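Long-range contacts in putative secreted cellulose binding protein (Streptomyces coelicolor, PDB 4OY7), which oxidatively cleaves glycosidic bonds in cellulose by a copper-dependent mechanism, this chain being the lytic polysaccharide monooxygenase domain of a longer secreted protein: residues G2-P7 with S187-V192; T92-G97 with V191-G196; G97-V102 with D159-S164; F114-T119 with L136-T141. All blocks are in the same frame, centred on the assembly; numbering follows the deposited sequence.

Contact 1 (G2-P7 with S187-V192)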
# COMPACT_ATOMS: atom_id res chain seq x y z
N GLY A 2 3.01 -9.26 1.77
CA GLY A 2 3.49 -7.98 2.23
C GLY A 2 2.82 -6.84 1.48
O GLY A 2 2.39 -6.99 0.33
N VAL A 3 2.74 -5.71 2.18
CA VAL A 3 2.42 -4.41 1.63
C VAL A 3 3.44 -3.41 2.20
O VAL A 3 4.26 -3.76 3.07
CB VAL A 3 0.99 -3.97 1.98
CG1 VAL A 3 -0.04 -4.84 1.25
CG2 VAL A 3 0.78 -3.94 3.49
N ALA A 4 3.41 -2.17 1.70
CA ALA A 4 4.34 -1.17 2.09
C ALA A 4 4.22 -0.87 3.59
O ALA A 4 3.10 -0.78 4.13
CB ALA A 4 4.12 0.10 1.29
N MET A 5 5.38 -0.75 4.25
CA MET A 5 5.42 -0.34 5.65
C MET A 5 5.87 1.11 5.87
O MET A 5 5.50 1.74 6.87
CB MET A 5 6.34 -1.29 6.45
CG MET A 5 5.88 -2.74 6.43
SD MET A 5 7.15 -3.86 7.06
CE MET A 5 7.10 -3.30 8.74
N MET A 6 6.66 1.65 4.94
CA MET A 6 7.17 3.02 5.03
C MET A 6 7.37 3.52 3.60
O MET A 6 8.20 2.94 2.89
CB MET A 6 8.53 3.04 5.74
CG MET A 6 8.48 2.93 7.25
SD MET A 6 9.92 3.60 8.13
CE MET A 6 9.83 5.31 7.63
N PRO A 7 6.54 4.49 3.10
CA PRO A 7 5.28 5.01 3.69
C PRO A 7 4.22 3.91 3.72
O PRO A 7 3.97 3.24 2.70
CB PRO A 7 4.86 6.11 2.70
CG PRO A 7 5.44 5.68 1.41
CD PRO A 7 6.78 5.07 1.77
N SER A 187 -0.51 -2.51 -3.00
CA SER A 187 -0.26 -1.66 -1.84
C SER A 187 -0.59 -0.22 -2.09
O SER A 187 -0.08 0.34 -3.03
CB SER A 187 1.21 -1.75 -1.46
OG SER A 187 1.54 -0.92 -0.35
N CYS A 188 -1.34 0.41 -1.18
CA CYS A 188 -1.76 1.82 -1.32
C CYS A 188 -1.40 2.61 -0.09
O CYS A 188 -1.81 2.25 1.01
CB CYS A 188 -3.26 1.89 -1.49
SG CYS A 188 -3.87 1.48 -3.16
N SER A 189 -0.61 3.66 -0.27
CA SER A 189 -0.12 4.47 0.85
C SER A 189 -0.53 5.94 0.66
O SER A 189 -0.14 6.60 -0.29
CB SER A 189 1.39 4.38 0.91
OG SER A 189 1.82 3.03 1.05
N ASP A 190 -1.32 6.43 1.60
CA ASP A 190 -1.67 7.83 1.65
C ASP A 190 -0.51 8.65 2.15
O ASP A 190 0.11 8.32 3.18
CB ASP A 190 -2.87 8.03 2.56
CG ASP A 190 -4.13 7.42 1.99
OD1 ASP A 190 -4.48 6.33 2.44
OD2 ASP A 190 -4.72 7.98 1.05
N VAL A 191 -0.22 9.74 1.45
CA VAL A 191 0.90 10.63 1.81
C VAL A 191 0.44 12.07 1.66
O VAL A 191 -0.62 12.35 1.04
CB VAL A 191 2.16 10.37 0.96
CG1 VAL A 191 2.54 8.89 1.04
CG2 VAL A 191 1.98 10.84 -0.48
N VAL A 192 1.21 12.99 2.22
CA VAL A 192 1.01 14.42 1.97
C VAL A 192 2.38 15.06 1.81
O VAL A 192 3.29 14.79 2.60
CB VAL A 192 0.15 15.12 3.05
CG1 VAL A 192 0.71 14.89 4.44
CG2 VAL A 192 0.00 16.60 2.77

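Contact 2 (T92-G97 with V191-G196)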
# COMPACT_ATOMS: atom_id res chain seq x y z
N THR A 92 1.38 9.51 5.71
CA THR A 92 2.78 9.81 5.94
C THR A 92 3.11 11.18 5.36
O THR A 92 2.81 11.46 4.19
CB THR A 92 3.67 8.75 5.30
OG1 THR A 92 3.32 7.45 5.82
CG2 THR A 92 5.16 9.01 5.63
N HIS A 93 3.76 12.00 6.18
CA HIS A 93 4.15 13.34 5.79
C HIS A 93 5.51 13.27 5.11
O HIS A 93 6.47 12.75 5.68
CB HIS A 93 4.15 14.24 7.03
CG HIS A 93 2.78 14.43 7.61
ND1 HIS A 93 2.11 15.63 7.54
CD2 HIS A 93 1.96 13.57 8.24
CE1 HIS A 93 0.92 15.49 8.10
NE2 HIS A 93 0.79 14.25 8.52
N LEU A 94 5.56 13.79 3.87
CA LEU A 94 6.77 13.73 3.03
C LEU A 94 7.22 15.08 2.55
O LEU A 94 6.45 16.02 2.49
CB LEU A 94 6.48 12.93 1.77
CG LEU A 94 6.00 11.51 1.97
CD1 LEU A 94 5.73 10.85 0.63
CD2 LEU A 94 7.05 10.74 2.74
N THR A 95 8.50 15.14 2.16
CA THR A 95 9.05 16.34 1.57
C THR A 95 9.26 16.09 0.08
O THR A 95 10.10 15.26 -0.32
CB THR A 95 10.35 16.75 2.24
OG1 THR A 95 10.14 16.88 3.65
CG2 THR A 95 10.84 18.10 1.69
N SER A 96 8.55 16.85 -0.74
CA SER A 96 8.76 16.82 -2.17
C SER A 96 10.22 17.20 -2.45
O SER A 96 10.75 18.17 -1.92
CB SER A 96 7.82 17.81 -2.86
OG SER A 96 8.03 17.85 -4.25
N GLY A 97 10.88 16.38 -3.26
CA GLY A 97 12.27 16.55 -3.60
C GLY A 97 13.25 15.72 -2.78
O GLY A 97 14.41 15.61 -3.18
N VAL A 191 -0.22 9.74 1.45
CA VAL A 191 0.90 10.63 1.81
C VAL A 191 0.44 12.07 1.66
O VAL A 191 -0.62 12.35 1.04
CB VAL A 191 2.16 10.37 0.96
CG1 VAL A 191 2.54 8.89 1.04
CG2 VAL A 191 1.98 10.84 -0.48
N VAL A 192 1.21 12.99 2.22
CA VAL A 192 1.01 14.42 1.97
C VAL A 192 2.38 15.06 1.81
O VAL A 192 3.29 14.79 2.60
CB VAL A 192 0.15 15.12 3.05
CG1 VAL A 192 0.71 14.89 4.44
CG2 VAL A 192 0.00 16.60 2.77
N PHE A 193 2.51 15.87 0.77
CA PHE A 193 3.75 16.60 0.49
C PHE A 193 3.66 17.96 1.17
O PHE A 193 3.38 19.01 0.53
CB PHE A 193 3.98 16.75 -1.01
CG PHE A 193 4.28 15.46 -1.73
CD1 PHE A 193 5.53 14.85 -1.60
CD2 PHE A 193 3.33 14.87 -2.55
CE1 PHE A 193 5.80 13.67 -2.29
CE2 PHE A 193 3.60 13.71 -3.24
CZ PHE A 193 4.83 13.10 -3.09
N ASP A 194 3.92 17.96 2.48
CA ASP A 194 3.88 19.20 3.27
C ASP A 194 5.19 19.50 3.98
O ASP A 194 5.26 20.43 4.78
CB ASP A 194 2.73 19.18 4.26
CG ASP A 194 2.87 18.10 5.33
OD1 ASP A 194 3.81 17.26 5.27
OD2 ASP A 194 1.99 18.08 6.24
N GLY A 195 6.24 18.74 3.71
CA GLY A 195 7.50 18.90 4.42
C GLY A 195 8.44 19.94 3.85
O GLY A 195 8.22 20.45 2.73
N GLY A 196 9.46 20.27 4.64
CA GLY A 196 10.59 21.15 4.27
C GLY A 196 10.16 22.59 4.33
O GLY A 196 10.95 23.52 4.12
OXT GLY A 196 8.98 22.85 4.61
O HOH W 1 7.57 19.40 0.39

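Contact 3 (G97-V102 with D159-S164)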
# COMPACT_ATOMS: atom_id res chain seq x y z
N GLY A 97 10.88 16.38 -3.26
CA GLY A 97 12.27 16.55 -3.60
C GLY A 97 13.25 15.72 -2.78
O GLY A 97 14.41 15.61 -3.18
N ALA A 98 12.82 15.18 -1.64
CA ALA A 98 13.69 14.37 -0.78
C ALA A 98 13.75 12.93 -1.27
O ALA A 98 12.81 12.45 -1.91
CB ALA A 98 13.17 14.38 0.65
N THR A 99 14.87 12.29 -0.97
CA THR A 99 15.06 10.86 -1.15
C THR A 99 14.76 10.18 0.18
O THR A 99 15.32 10.57 1.20
CB THR A 99 16.50 10.56 -1.60
OG1 THR A 99 16.72 11.20 -2.88
CG2 THR A 99 16.72 9.04 -1.74
N ILE A 100 13.89 9.17 0.16
CA ILE A 100 13.37 8.56 1.40
C ILE A 100 13.66 7.08 1.42
O ILE A 100 13.76 6.44 0.38
CB ILE A 100 11.84 8.81 1.58
CG1 ILE A 100 11.00 8.17 0.46
CG2 ILE A 100 11.55 10.31 1.70
CD1 ILE A 100 9.55 7.94 0.83
N PRO A 101 13.83 6.51 2.62
CA PRO A 101 14.01 5.05 2.71
C PRO A 101 12.66 4.35 2.69
O PRO A 101 11.87 4.54 3.62
CB PRO A 101 14.69 4.86 4.07
CG PRO A 101 14.27 6.04 4.88
CD PRO A 101 14.04 7.18 3.92
N VAL A 102 12.44 3.49 1.71
CA VAL A 102 11.17 2.76 1.57
C VAL A 102 11.33 1.37 2.21
O VAL A 102 12.41 0.80 2.12
CB VAL A 102 10.77 2.62 0.08
CG1 VAL A 102 9.57 1.67 -0.10
CG2 VAL A 102 10.49 3.98 -0.54
N ASP A 159 15.72 2.93 -1.70
CA ASP A 159 15.55 4.37 -1.66
C ASP A 159 14.62 4.83 -2.78
O ASP A 159 14.67 4.27 -3.87
CB ASP A 159 16.89 5.08 -1.85
CG ASP A 159 17.88 4.83 -0.73
OD1 ASP A 159 17.46 4.82 0.44
OD2 ASP A 159 19.09 4.69 -1.04
N LEU A 160 13.80 5.85 -2.50
CA LEU A 160 12.97 6.53 -3.50
C LEU A 160 13.20 8.05 -3.51
O LEU A 160 12.98 8.70 -2.48
CB LEU A 160 11.49 6.24 -3.22
CG LEU A 160 10.44 7.02 -4.03
CD1 LEU A 160 10.62 6.79 -5.54
CD2 LEU A 160 9.04 6.67 -3.51
N ALA A 161 13.60 8.59 -4.66
CA ALA A 161 13.79 10.04 -4.84
C ALA A 161 12.45 10.63 -5.21
O ALA A 161 11.94 10.36 -6.30
CB ALA A 161 14.81 10.31 -5.94
N LEU A 162 11.83 11.36 -4.29
CA LEU A 162 10.47 11.85 -4.49
C LEU A 162 10.52 13.04 -5.45
O LEU A 162 11.37 13.92 -5.31
CB LEU A 162 9.86 12.29 -3.16
CG LEU A 162 9.70 11.16 -2.12
CD1 LEU A 162 9.60 11.73 -0.71
CD2 LEU A 162 8.48 10.31 -2.48
N PRO A 163 9.61 13.08 -6.43
CA PRO A 163 9.59 14.23 -7.34
C PRO A 163 9.47 15.57 -6.60
O PRO A 163 8.84 15.63 -5.54
CB PRO A 163 8.33 13.99 -8.19
CG PRO A 163 8.01 12.58 -8.04
CD PRO A 163 8.53 12.12 -6.72
N SER A 164 10.12 16.58 -7.17
CA SER A 164 9.95 17.99 -6.79
C SER A 164 8.66 18.56 -7.35
O SER A 164 8.01 17.93 -8.21
CB SER A 164 11.10 18.81 -7.34
OG SER A 164 12.30 18.42 -6.74
O HOH W 2 13.92 13.94 -6.12

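Contact 4 (F114-T119 with L136-T141)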
# COMPACT_ATOMS: atom_id res chain seq x y z
N PHE A 114 9.14 -4.55 -7.59
CA PHE A 114 8.20 -3.63 -7.02
C PHE A 114 8.00 -2.46 -7.97
O PHE A 114 8.94 -1.69 -8.25
CB PHE A 114 8.73 -3.15 -5.68
CG PHE A 114 8.82 -4.23 -4.66
CD1 PHE A 114 9.97 -4.99 -4.52
CD2 PHE A 114 7.75 -4.49 -3.82
CE1 PHE A 114 10.06 -6.01 -3.57
CE2 PHE A 114 7.82 -5.51 -2.88
CZ PHE A 114 8.98 -6.27 -2.74
N ARG A 115 6.78 -2.34 -8.48
CA ARG A 115 6.42 -1.25 -9.41
C ARG A 115 5.80 -0.19 -8.57
O ARG A 115 4.72 -0.42 -7.98
CB ARG A 115 5.44 -1.75 -10.45
CG ARG A 115 6.03 -2.78 -11.39
CD ARG A 115 5.01 -3.40 -12.29
NE ARG A 115 5.55 -4.49 -13.09
CZ ARG A 115 4.82 -5.24 -13.90
NH1 ARG A 115 3.50 -4.98 -14.06
NH2 ARG A 115 5.41 -6.21 -14.60
N VAL A 116 6.43 0.98 -8.55
CA VAL A 116 6.05 2.07 -7.65
C VAL A 116 5.46 3.23 -8.46
O VAL A 116 6.11 3.76 -9.37
CB VAL A 116 7.26 2.54 -6.82
CG1 VAL A 116 6.86 3.70 -5.90
CG2 VAL A 116 7.90 1.38 -6.03
N TYR A 117 4.25 3.64 -8.09
CA TYR A 117 3.48 4.70 -8.78
C TYR A 117 3.05 5.83 -7.87
O TYR A 117 2.75 5.62 -6.70
CB TYR A 117 2.22 4.13 -9.44
CG TYR A 117 2.37 2.92 -10.34
CD1 TYR A 117 2.58 1.65 -9.81
CD2 TYR A 117 2.22 3.03 -11.69
CE1 TYR A 117 2.67 0.53 -10.64
CE2 TYR A 117 2.31 1.94 -12.54
CZ TYR A 117 2.51 0.67 -12.01
OH TYR A 117 2.61 -0.40 -12.89
N LEU A 118 2.93 7.03 -8.43
CA LEU A 118 2.46 8.19 -7.64
C LEU A 118 1.31 8.86 -8.37
O LEU A 118 1.35 9.02 -9.57
CB LEU A 118 3.59 9.18 -7.47
CG LEU A 118 3.34 10.46 -6.68
CD1 LEU A 118 3.04 10.17 -5.20
CD2 LEU A 118 4.55 11.37 -6.82
N THR A 119 0.28 9.21 -7.62
CA THR A 119 -0.84 9.93 -8.16
C THR A 119 -0.37 11.26 -8.73
O THR A 119 0.49 11.94 -8.19
CB THR A 119 -1.98 10.13 -7.14
OG1 THR A 119 -1.47 10.78 -5.96
CG2 THR A 119 -2.61 8.79 -6.81
N LEU A 136 4.02 5.68 -13.09
CA LEU A 136 5.13 4.82 -12.71
C LEU A 136 6.37 5.65 -12.55
O LEU A 136 6.83 6.27 -13.52
CB LEU A 136 5.38 3.73 -13.77
CG LEU A 136 6.51 2.73 -13.46
CD1 LEU A 136 6.19 1.82 -12.27
CD2 LEU A 136 6.83 1.91 -14.71
N ILE A 137 6.93 5.65 -11.35
CA ILE A 137 8.10 6.49 -11.03
C ILE A 137 9.37 5.70 -10.70
O ILE A 137 10.47 6.22 -10.78
CB ILE A 137 7.79 7.56 -9.94
CG1 ILE A 137 7.38 6.97 -8.61
CG2 ILE A 137 6.72 8.54 -10.44
CD1 ILE A 137 7.35 8.02 -7.51
N GLN A 138 9.22 4.41 -10.42
CA GLN A 138 10.35 3.55 -10.10
C GLN A 138 9.96 2.08 -10.21
O GLN A 138 8.83 1.71 -9.88
CB GLN A 138 10.85 3.94 -8.69
CG GLN A 138 11.50 2.88 -7.86
CD GLN A 138 11.81 3.36 -6.45
OE1 GLN A 138 10.95 3.35 -5.56
NE2 GLN A 138 13.02 3.75 -6.26
N THR A 139 10.85 1.23 -10.70
CA THR A 139 10.67 -0.21 -10.55
C THR A 139 11.90 -0.74 -9.86
O THR A 139 12.98 -0.39 -10.27
CB THR A 139 10.41 -0.97 -11.87
OG1 THR A 139 9.27 -0.40 -12.53
CG2 THR A 139 10.11 -2.43 -11.63
N VAL A 140 11.72 -1.51 -8.79
CA VAL A 140 12.83 -2.01 -7.96
C VAL A 140 12.87 -3.52 -8.07
O VAL A 140 11.98 -4.22 -7.59
CB VAL A 140 12.64 -1.62 -6.48
CG1 VAL A 140 13.83 -2.06 -5.63
CG2 VAL A 140 12.43 -0.12 -6.40
N THR A 141 13.94 -4.03 -8.68
CA THR A 141 14.06 -5.45 -8.94
C THR A 141 14.83 -6.13 -7.81
O THR A 141 16.00 -5.80 -7.57
CB THR A 141 14.71 -5.70 -10.31
OG1 THR A 141 13.93 -5.05 -11.34
CG2 THR A 141 14.82 -7.20 -10.58

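Contact 1 (G2-P7 with S187-V192)
Just behind the copper-binding N terminus, the residues from G2 to P7 run over strand 184-193 and are fastened to it by serine hydroxyls rather than by a backbone ladder. V3 comes first, its side chain about 10 Å from the bound copper ion; its CB rests 3.9 Å from S187 OG. The next peptide supplies the first polar link: A4 N donates to S187 OG over 3.0 Å, nearly straight at 163°. S187 can receive it because its OG stands anti to its own backbone N (chi1 179°), extended across the gap. The methyl of A4 touches both hydroxyls, with S189 OG 3.7 Å from A4 CB. M5 and M6 turn from this strand and both face E103, a classic beta bulge in the pairing of strand 4-6 with strand 99-105. A cis peptide leads into P7, whose carbonyl returns to strand 184-193: S189 OG donates to P7 O at 2.7 Å, approaching 41° out of the carbonyl plane. Beyond it P7 CB packs on V191 CG1 at 4.0 Å. On the opposite side of strand 184-193, C188 is in a disulfide with C69 and D190 in a salt bridge with R10. All touching residues are buried, so the two hydroxyls act as polar rivets between the two sheets of the sandwich, satisfying the N-H of A4 in the bulged strand and the carbonyl of P7 just after it.

Contact 2 (T92-G97 with V191-G196)
In the mixed sheet, away from the copper site, strand 92-94 runs parallel to 191-193 near the C-terminal end of the chain, 25° apart in direction, zipped by V192 N to T92 O and by L94 N to V192 O, the latter nearly along the C=O axis at 2.8 Å and 169°. Past the strands G195 N continues the tie, donating to L94 O at 3.0 Å. H93 and V192 share one face of the sheet. There V192 CG1, crowded between backbone N and carbonyl carbon, sits over one face of the imidazole in a CH-pi contact, 3.7 Å from its centroid. D194 closes the ring's edge: ND1 donates to OD2 at 2.8 Å, in the ring plane and onto the syn lone pair, with a weak second bond to OD1. On the other face the L94 side chain crosses that of V191 obliquely, L94 CD1 3.6 Å from V191 CB, and F193 reaches S96, CD1 to CB 3.9 Å. T95 leans on the C-terminal glycines, its OG1 3.4 Å from G195 CA, so close that a side chain on G195 would clash with it. An alanine at T95 removes OG1 and CG2 and would probably leave the G195 backbone less firmly seated. A water bridges S96 N to G195 O, 2.6 Å from the latter, while S96 OG is bonded to P163 O and R166 N. With D194 OD2 near its plane and V192 CG1 over one face, the H93 ring is probably restricted in rotation, and the nearby negative charge would probably favour its protonated form.

Contact 3 (G97-V102 with D159-S164)
The flat groups meeting here are peptide units, joined through their N-H and C=O groups. L160 N reaches I100 O within the carbonyl plane, at 2.9 Å, whereas I100 N comes in 34° above the plane of L160 O and L162 N also above that of A98 O. The two I100-L160 bonds form the antiparallel rung between strands 99-102 and 159-161, whose directions differ by 149°, and L162 N to A98 O carries the pairing one step past them. P101, with no N-H to give, falls at a non-hydrogen-bonded pair with D159, so this ladder loses nothing by it. Where the chains part, G97 N makes only weak bonds to L162 O and P163 O, and a water donates to L162 O at 2.7 Å. On one face T99 carries the contact: its CG2 lies 4.0 Å from D159 CB, and its OG1 3.7 Å from A161 CB. The other face is apolar. I100 CG1 takes the crowded position (chi1 63°), and CG2, anti to the carbonyl carbon, meets L162 CD1 at 3.4 Å, tighter than usual, as the two side chains cross at about a right angle. Alongside, V102 CG2 abuts L160 CB at 3.6 Å. An alanine at I100 removes CG1, CG2 and CD1 and would probably loosen the seat of L162. Within the sandwich, strand 99-105 is flanked on its far side by strand 4-6 and strand 155-161 by strand 145-146, while the L160 side chain packs on I137 and Q138 of strand 134-141 in the other sheet.

Contact 4 (F114-T119 with L136-T141)
A classic beta bulge interrupts this antiparallel pair at an edge of the mixed sheet in the sandwich, where strand 134-141 pairs with strand 112-119. L136 opens the second segment, its CG anti to the backbone N, so that CD1 rests squarely over one face of the Y117 ring, 3.9 Å from the centroid in a CH-pi contact. I137 and Q138 then both face V116, whose carbonyl is shared: I137 N bonds V116 O at 2.9 Å and Q138 N weakly at 3.3 Å. I137, with CG1 in the crowded position, brings its CD1 3.9 Å from L118 CB. The carbonyl of Q138 accepts V116 N nearly along its C=O axis. The extended Q138 side chain lies beside V116, OE1 3.7 Å from CG2, and its amide is held by W158 NE1 and D159 O. T139 runs alongside R115, CG2 to CG 4.1 Å; the guanidinium beyond is bonded through NH1 to G57 O. V140 pairs with F114 in both directions, and the F114 ring is stacked on W176 in the core. V140 O receives F114 N at 2.9 Å and lies near the ring plane, 3.7 Å from F114 CD1.

From the N terminus, contact 1 closes the longest loop, returning residues 2-7 to strand 184-193 after nearly the whole domain. Contact 2 starts inside that loop and ends on the same strand, sharing V191 and V192, with T92 N close to D190 O in a probable hydrogen bond. Contact 3 begins where contact 2's first segment ends, at G97, and is nested within the loops of both; contact 4 is nested inside contact 3. Contacts 2 and 4 belong to the mixed sheet, contact 3 to the antiparallel one, and contact 1 joins the two. F193 CZ touching L118 CD1 connects contacts 2 and 4 within the core.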